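Local coordinates for cell surface protein (Faecalibacterium prausnitzii A2-165, PDB 4GT6) that is of unknown function but carries BspA-type leucine-rich repeats in this extracellular part and probably binds other proteins, at residues Q70-D73 with T74-E77; T194-G197 with T198-S202; T323-L326 with D327-A331. All coordinates share one frame; numbering follows the deposited sequence.

Overall arrangement
From the N terminus, the chain meets three turns in series, none enclosing or crossing another. Interaction 1 (residues 70-77) closes a type I turn between strand 68-71 and strand 77-78, so it leads from a three-stranded parallel sheet to a mixed sheet. Interaction 2 (194-202) lies near the middle of the chain, its centre about 32 Å from that of interaction 1, and turns the chain away from strand 195-196. Interaction 3 (323-331) repeats the same pair of turns after strand 324-325, its centre about 24 Å from that of interaction 2. Interactions 1 and 3, with centres about 52 Å apart, lie on opposite sides of the chain's centre.

Interaction 1: residues Q70-D73 with T74-E77; sequences QIPD and TVTE
Ile71 lays its CG2 methyl against the branched end of Val75, four residues on, with CG2 3.5 Å from Val75 CB and 3.7 Å from Val75 CG2. The two side chains cross at about a right angle. In the conformer described, chi1 of -56° sets CG1 of Ile71 beside the backbone N and leaves the CG2 methyl anti to it, facing the valine. Val75 CG2 is shared: it also lies 3.9 Å from CD of the Pro72 ring, so one methyl packs against both Ile71 and the first residue of the turn. On the same ring, Pro72 CG lies 3.4 Å from Thr74 OG1, a hydroxyl that is hydrogen-bonded to the carbonyl oxygen of Val51.

The turn itself is a type I beta turn from Pro72 to Val75. Its closing bond runs from Val75 N to Pro72 O over 3.2 Å, nearly straight at the hydrogen (166°), although the donor stands well above the carbonyl plane. A water donates to Pro72 O and to Val75 O, so the proline carbonyl receives two bonds.

This turn leads out of strand 68-71, the middle strand of a parallel sheet between 35-37 and 91-94, and on toward strand 77-78 of the neighbouring mixed sheet. Ile71 also packs on Val92 of strand 91-94, while Pro72 rests on Ile38 and Ala40.

Interaction 2: residues T194-G197 with T198-S202; sequences TRIG and TNAFS. With EDO (1,2-ethanediol), chain F; EDO (1,2-ethanediol), chain L; EDO (1,2-ethanediol), chain G.
Two consecutive beta turns carry the chain away from the short strand 195-196, and the contact is built round the first, a type II turn from Gly197 to Ala200. Ala200 N donates to Gly197 O over 3.2 Å, a bond bent to 149° at the hydrogen, with the donor above the carbonyl plane. Asn199 occupies the third position with positive phi (62°), as a type II turn requires. The second turn, type I from Asn199 to Ser202, follows directly and is closed by Ser202 N on Asn199 O.

On the inner side, Ile196 CG2 touches Ala200 CB at 3.5 Å and reaches CE2 of Phe201 at 4.1 Å. With CG2 anti to the backbone N, the isoleucine brings this methyl to both partners, meeting the ring obliquely. This is the interior of the repeat solenoid: Phe201 lies nearly parallel to the ring of Phe179, and both Ile196 and Phe201 pack on Ile189 of strand 186-189.

Three 1,2-ethanediol molecules, probably from the crystallisation liquor, border the turns. One spans from the end of the strand to the first turn: its O2 donates to Ile196 O over 2.7 Å, while its O1 accepts from Asn199 N at 2.9 Å. A second takes an almost straight bond from Asn199 ND2 to its O1 (3.0 Å, 173°). The other end of that amide, OD1, is hydrogen-bonded to His259. The third lies beside Ser202, its O2 at 2.6 Å from Ser202 OG, a hydroxyl that is also hydrogen-bonded to Thr180.

Interaction 3: residues T323-L326 with D327-A331; sequences TQIL and DDAFA
Apolar packing between Ile325 and Ala329 lines the inner side of a turn in the BspA-type leucine-rich repeat region: Ile325 CG2 lies 3.5 Å from Ala329 CB. The isoleucine keeps that methyl anti to the backbone N, and from there it also approaches the edge of the Phe330 ring, near the ring plane, at 4.3 Å from CE2. Phe330 in turn continues a row of aromatic rings through the solenoid core, nearly parallel to Phe353 and more tilted against Phe307.

The backbone bonds define two successive beta turns. In the type II turn from Leu326 to Ala329, Ala329 N donates to Leu326 O over 3.2 Å; the bond is bent at the hydrogen (146°), and the donor is tilted from the carbonyl plane. Asp328, third in this turn, has the positive phi of 58° that the type II form needs, and then begins the type I turn closed by Ala331 N on Asp328 O at 3.1 Å.

Among the polar groups, Asp327 OD1 is hydrogen-bonded to Ser351 OG, and the same serine hydroxyl is bonded to Asp328 N, linking both central residues of the type II turn to Ser351. Back at that turn's closing carbonyl, Leu326 O also lies against a methyl, 3.4 Å from Ala329 CB.

Interaction 1: residues Q70-D73 with T74-E77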
loop_
_atom_site.group_PDB
_atom_site.type_symbol
_atom_site.label_atom_id
_atom_site.label_comp_id
_atom_site.label_asym_id
_atom_site.label_seq_id
_atom_site.Cartn_x
_atom_site.Cartn_y
_atom_site.Cartn_z
ATOM N N GLN A 70 -6.589 -18.756 20.107
ATOM C CA GLN A 70 -5.454 -18.967 20.970
ATOM C C GLN A 70 -4.577 -19.995 20.295
ATOM O O GLN A 70 -5.077 -21.045 19.859
ATOM C CB GLN A 70 -5.919 -19.439 22.349
ATOM C CG GLN A 70 -4.775 -19.743 23.262
ATOM C CD GLN A 70 -5.301 -20.346 24.522
ATOM O OE1 GLN A 70 -5.330 -21.571 24.698
ATOM N NE2 GLN A 70 -5.716 -19.489 25.415
ATOM N N ILE A 71 -3.270 -19.683 20.202
ATOM C CA ILE A 71 -2.250 -20.514 19.562
ATOM C C ILE A 71 -1.261 -21.024 20.622
ATOM O O ILE A 71 -0.804 -20.206 21.424
ATOM C CB ILE A 71 -1.529 -19.652 18.477
ATOM C CG1 ILE A 71 -2.525 -19.058 17.438
ATOM C CG2 ILE A 71 -0.374 -20.405 17.800
ATOM C CD1 ILE A 71 -1.863 -18.295 16.206
ATOM N N PRO A 72 -0.858 -22.306 20.626
ATOM C CA PRO A 72 0.158 -22.730 21.592
ATOM C C PRO A 72 1.563 -22.265 21.179
ATOM O O PRO A 72 1.808 -21.967 19.994
ATOM C CB PRO A 72 0.031 -24.245 21.569
ATOM C CG PRO A 72 -0.413 -24.566 20.182
ATOM C CD PRO A 72 -1.286 -23.434 19.760
ATOM N N ASP A 73 2.501 -22.241 22.137
ATOM C CA ASP A 73 3.873 -21.801 21.813
ATOM C C ASP A 73 4.653 -22.891 21.015
ATOM O O ASP A 73 5.797 -22.658 20.630
ATOM C CB ASP A 73 4.640 -21.342 23.059
ATOM C CG ASP A 73 5.113 -22.415 24.008
ATOM O OD1 ASP A 73 4.575 -23.547 23.952
ATOM O OD2 ASP A 73 6.019 -22.125 24.817
ATOM N N THR A 74 4.004 -24.035 20.700
ATOM C CA THR A 74 4.620 -25.057 19.829
ATOM C C THR A 74 4.570 -24.576 18.341
ATOM O O THR A 74 5.352 -25.028 17.518
ATOM C CB THR A 74 3.880 -26.405 19.983
ATOM O OG1 THR A 74 2.484 -26.218 19.666
ATOM C CG2 THR A 74 4.051 -27.025 21.384
ATOM N N VAL A 75 3.641 -23.661 18.006
ATOM C CA VAL A 75 3.443 -23.215 16.621
ATOM C C VAL A 75 4.564 -22.266 16.183
ATOM O O VAL A 75 4.731 -21.172 16.750
ATOM C CB VAL A 75 2.027 -22.585 16.421
ATOM C CG1 VAL A 75 1.912 -21.926 15.042
ATOM C CG2 VAL A 75 0.936 -23.661 16.578
ATOM N N THR A 76 5.268 -22.650 15.110
ATOM C CA THR A 76 6.350 -21.812 14.575
ATOM C C THR A 76 5.961 -21.219 13.203
ATOM O O THR A 76 6.693 -20.396 12.658
ATOM C CB THR A 76 7.657 -22.630 14.474
ATOM O OG1 THR A 76 7.468 -23.694 13.531
ATOM C CG2 THR A 76 8.122 -23.177 15.842
ATOM N N GLU A 77 4.845 -21.686 12.626
ATOM C CA GLU A 77 4.429 -21.221 11.305
ATOM C C GLU A 77 2.928 -21.118 11.201
ATOM O O GLU A 77 2.216 -22.023 11.631
ATOM C CB GLU A 77 4.933 -22.192 10.209
ATOM C CG GLU A 77 4.647 -21.703 8.797
ATOM C CD GLU A 77 5.337 -22.435 7.659
ATOM O OE1 GLU A 77 6.252 -23.254 7.909
ATOM O OE2 GLU A 77 4.958 -22.167 6.499
HETATM O O HOH W 1 3.766 -19.816 19.011
#

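Interaction 2: residues T194-G197 with T198-S202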
loop_
_atom_site.group_PDB
_atom_site.type_symbol
_atom_site.label_atom_id
_atom_site.label_comp_id
_atom_site.label_asym_id
_atom_site.label_seq_id
_atom_site.Cartn_x
_atom_site.Cartn_y
_atom_site.Cartn_z
ATOM N N THR A 194 17.047 -0.513 0.458
ATOM C CA THR A 194 17.594 -0.248 -0.888
ATOM C C THR A 194 16.507 -0.337 -1.956
ATOM O O THR A 194 16.785 -0.077 -3.140
ATOM C CB THR A 194 18.766 -1.181 -1.231
ATOM O OG1 THR A 194 18.298 -2.531 -1.162
ATOM C CG2 THR A 194 19.998 -0.939 -0.338
ATOM N N ARG A 195 15.270 -0.688 -1.544
ATOM C CA ARG A 195 14.139 -0.749 -2.467
ATOM C C ARG A 195 12.859 -0.347 -1.763
ATOM O O ARG A 195 12.539 -0.861 -0.689
ATOM C CB ARG A 195 13.982 -2.155 -3.098
ATOM C CG ARG A 195 12.702 -2.305 -3.952
ATOM C CD ARG A 195 12.716 -3.560 -4.809
ATOM N NE ARG A 195 12.582 -4.772 -3.996
ATOM C CZ ARG A 195 13.582 -5.590 -3.686
ATOM N NH1 ARG A 195 14.811 -5.345 -4.131
ATOM N NH2 ARG A 195 13.367 -6.651 -2.923
ATOM N N ILE A 196 12.116 0.559 -2.383
ATOM C CA ILE A 196 10.769 0.923 -1.934
ATOM C C ILE A 196 9.907 0.775 -3.179
ATOM O O ILE A 196 10.128 1.484 -4.161
ATOM C CB ILE A 196 10.625 2.322 -1.261
ATOM C CG1 ILE A 196 11.547 2.463 -0.026
ATOM C CG2 ILE A 196 9.138 2.561 -0.896
ATOM C CD1 ILE A 196 11.396 3.783 0.799
ATOM N N GLY A 197 8.978 -0.172 -3.150
ATOM C CA GLY A 197 8.143 -0.481 -4.297
ATOM C C GLY A 197 7.123 0.597 -4.590
ATOM O O GLY A 197 6.802 1.412 -3.723
ATOM N N THR A 198 6.578 0.568 -5.801
ATOM C CA THR A 198 5.556 1.507 -6.279
ATOM C C THR A 198 4.392 1.575 -5.296
ATOM O O THR A 198 3.912 0.504 -4.897
ATOM C CB THR A 198 5.056 1.028 -7.665
ATOM O OG1 THR A 198 6.160 0.713 -8.519
ATOM C CG2 THR A 198 4.186 2.034 -8.337
ATOM N N ASN A 199 3.909 2.789 -4.944
ATOM C CA ASN A 199 2.733 3.016 -4.103
ATOM C C ASN A 199 2.847 2.467 -2.675
ATOM O O ASN A 199 1.824 2.386 -1.984
ATOM C CB ASN A 199 1.477 2.434 -4.794
ATOM C CG ASN A 199 1.058 3.219 -5.999
ATOM O OD1 ASN A 199 1.115 4.445 -5.996
ATOM N ND2 ASN A 199 0.685 2.532 -7.082
ATOM N N ALA A 200 4.071 2.197 -2.187
ATOM C CA ALA A 200 4.277 1.748 -0.792
ATOM C C ALA A 200 3.622 2.707 0.188
ATOM O O ALA A 200 3.111 2.270 1.213
ATOM C CB ALA A 200 5.776 1.651 -0.485
ATOM N N PHE A 201 3.624 4.034 -0.130
ATOM C CA PHE A 201 3.039 5.039 0.750
ATOM C C PHE A 201 1.924 5.845 0.057
ATOM O O PHE A 201 1.587 6.950 0.500
ATOM C CB PHE A 201 4.148 5.967 1.299
ATOM C CG PHE A 201 5.133 5.198 2.150
ATOM C CD1 PHE A 201 4.771 4.733 3.415
ATOM C CD2 PHE A 201 6.400 4.885 1.663
ATOM C CE1 PHE A 201 5.678 4.004 4.196
ATOM C CE2 PHE A 201 7.310 4.152 2.444
ATOM C CZ PHE A 201 6.946 3.726 3.710
ATOM N N SER A 202 1.274 5.256 -0.959
ATOM C CA SER A 202 0.151 5.944 -1.607
ATOM C C SER A 202 -1.047 6.001 -0.636
ATOM O O SER A 202 -1.135 5.190 0.300
ATOM C CB SER A 202 -0.241 5.250 -2.906
ATOM O OG SER A 202 -0.771 3.956 -2.633
HETATM C C1 EDO F . 7.144 4.572 -4.234
HETATM O O1 EDO F . 5.919 4.900 -4.947
HETATM C C2 EDO F . 8.209 4.022 -5.238
HETATM O O2 EDO F . 9.560 4.063 -4.759
HETATM C C1 EDO L . -0.069 2.586 -10.489
HETATM O O1 EDO L . -0.030 3.763 -9.698
HETATM C C2 EDO L . 1.053 2.537 -11.541
HETATM O O2 EDO L . 2.270 2.221 -10.908
HETATM C C1 EDO G . -4.034 3.471 -6.104
HETATM O O1 EDO G . -3.241 2.357 -6.484
HETATM C C2 EDO G . -3.233 4.314 -5.083
HETATM O O2 EDO G . -3.065 3.589 -3.891
#

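Interaction 3: residues T323-L326 with D327-A331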
loop_
_atom_site.group_PDB
_atom_site.type_symbol
_atom_site.label_atom_id
_atom_site.label_comp_id
_atom_site.label_asym_id
_atom_site.label_seq_id
_atom_site.Cartn_x
_atom_site.Cartn_y
_atom_site.Cartn_z
ATOM N N THR A 323 1.843 15.555 -25.410
ATOM C CA THR A 323 1.226 14.931 -26.594
ATOM C C THR A 323 -0.070 14.210 -26.234
ATOM O O THR A 323 -0.870 13.897 -27.115
ATOM C CB THR A 323 2.207 13.964 -27.264
ATOM O OG1 THR A 323 2.472 12.895 -26.351
ATOM C CG2 THR A 323 3.495 14.652 -27.689
ATOM N N GLN A 324 -0.261 13.909 -24.952
ATOM C CA GLN A 324 -1.486 13.239 -24.525
ATOM C C GLN A 324 -1.810 13.562 -23.080
ATOM O O GLN A 324 -0.918 13.757 -22.253
ATOM C CB GLN A 324 -1.416 11.710 -24.743
ATOM C CG GLN A 324 -0.237 11.022 -24.062
ATOM C CD GLN A 324 -0.160 9.537 -24.327
ATOM O OE1 GLN A 324 -0.809 8.984 -25.220
ATOM N NE2 GLN A 324 0.648 8.857 -23.544
ATOM N N ILE A 325 -3.118 13.630 -22.807
ATOM C CA ILE A 325 -3.743 13.877 -21.511
ATOM C C ILE A 325 -4.543 12.604 -21.272
ATOM O O ILE A 325 -5.506 12.368 -21.994
ATOM C CB ILE A 325 -4.602 15.175 -21.575
ATOM C CG1 ILE A 325 -3.736 16.422 -21.872
ATOM C CG2 ILE A 325 -5.449 15.354 -20.301
ATOM C CD1 ILE A 325 -4.560 17.751 -22.138
ATOM N N LEU A 326 -4.110 11.751 -20.338
ATOM C CA LEU A 326 -4.729 10.437 -20.185
ATOM C C LEU A 326 -6.051 10.444 -19.399
ATOM O O LEU A 326 -6.535 11.491 -18.967
ATOM C CB LEU A 326 -3.722 9.432 -19.580
ATOM C CG LEU A 326 -2.428 9.167 -20.398
ATOM C CD1 LEU A 326 -1.633 7.998 -19.785
ATOM C CD2 LEU A 326 -2.739 8.850 -21.864
ATOM N N ASP A 327 -6.662 9.258 -19.268
ATOM C CA ASP A 327 -7.971 9.084 -18.627
ATOM C C ASP A 327 -8.055 9.746 -17.253
ATOM O O ASP A 327 -7.116 9.664 -16.470
ATOM C CB ASP A 327 -8.305 7.595 -18.493
ATOM C CG ASP A 327 -8.886 6.998 -19.768
ATOM O OD1 ASP A 327 -10.032 7.353 -20.126
ATOM O OD2 ASP A 327 -8.221 6.152 -20.376
ATOM N N ASP A 328 -9.173 10.450 -16.990
ATOM C CA ASP A 328 -9.459 11.092 -15.711
ATOM C C ASP A 328 -8.393 12.124 -15.258
ATOM O O ASP A 328 -8.387 12.478 -14.085
ATOM C CB ASP A 328 -9.603 10.008 -14.610
ATOM C CG ASP A 328 -10.812 9.108 -14.736
ATOM O OD1 ASP A 328 -11.767 9.489 -15.458
ATOM O OD2 ASP A 328 -10.834 8.051 -14.066
ATOM N N ALA A 329 -7.542 12.646 -16.169
ATOM C CA ALA A 329 -6.494 13.606 -15.790
ATOM C C ALA A 329 -7.041 14.802 -14.974
ATOM O O ALA A 329 -6.362 15.244 -14.050
ATOM C CB ALA A 329 -5.755 14.111 -17.011
ATOM N N PHE A 330 -8.242 15.299 -15.299
ATOM C CA PHE A 330 -8.868 16.409 -14.559
ATOM C C PHE A 330 -10.267 16.025 -14.079
ATOM O O PHE A 330 -11.100 16.909 -13.870
ATOM C CB PHE A 330 -8.932 17.682 -15.430
ATOM C CG PHE A 330 -7.565 18.229 -15.753
ATOM C CD1 PHE A 330 -6.932 19.121 -14.887
ATOM C CD2 PHE A 330 -6.878 17.801 -16.887
ATOM C CE1 PHE A 330 -5.669 19.632 -15.189
ATOM C CE2 PHE A 330 -5.609 18.301 -17.182
ATOM C CZ PHE A 330 -5.022 19.228 -16.344
ATOM N N ALA A 331 -10.537 14.720 -13.898
ATOM C CA ALA A 331 -11.876 14.265 -13.486
ATOM C C ALA A 331 -12.257 14.817 -12.118
ATOM O O ALA A 331 -11.496 14.677 -11.157
ATOM C CB ALA A 331 -11.945 12.744 -13.468
#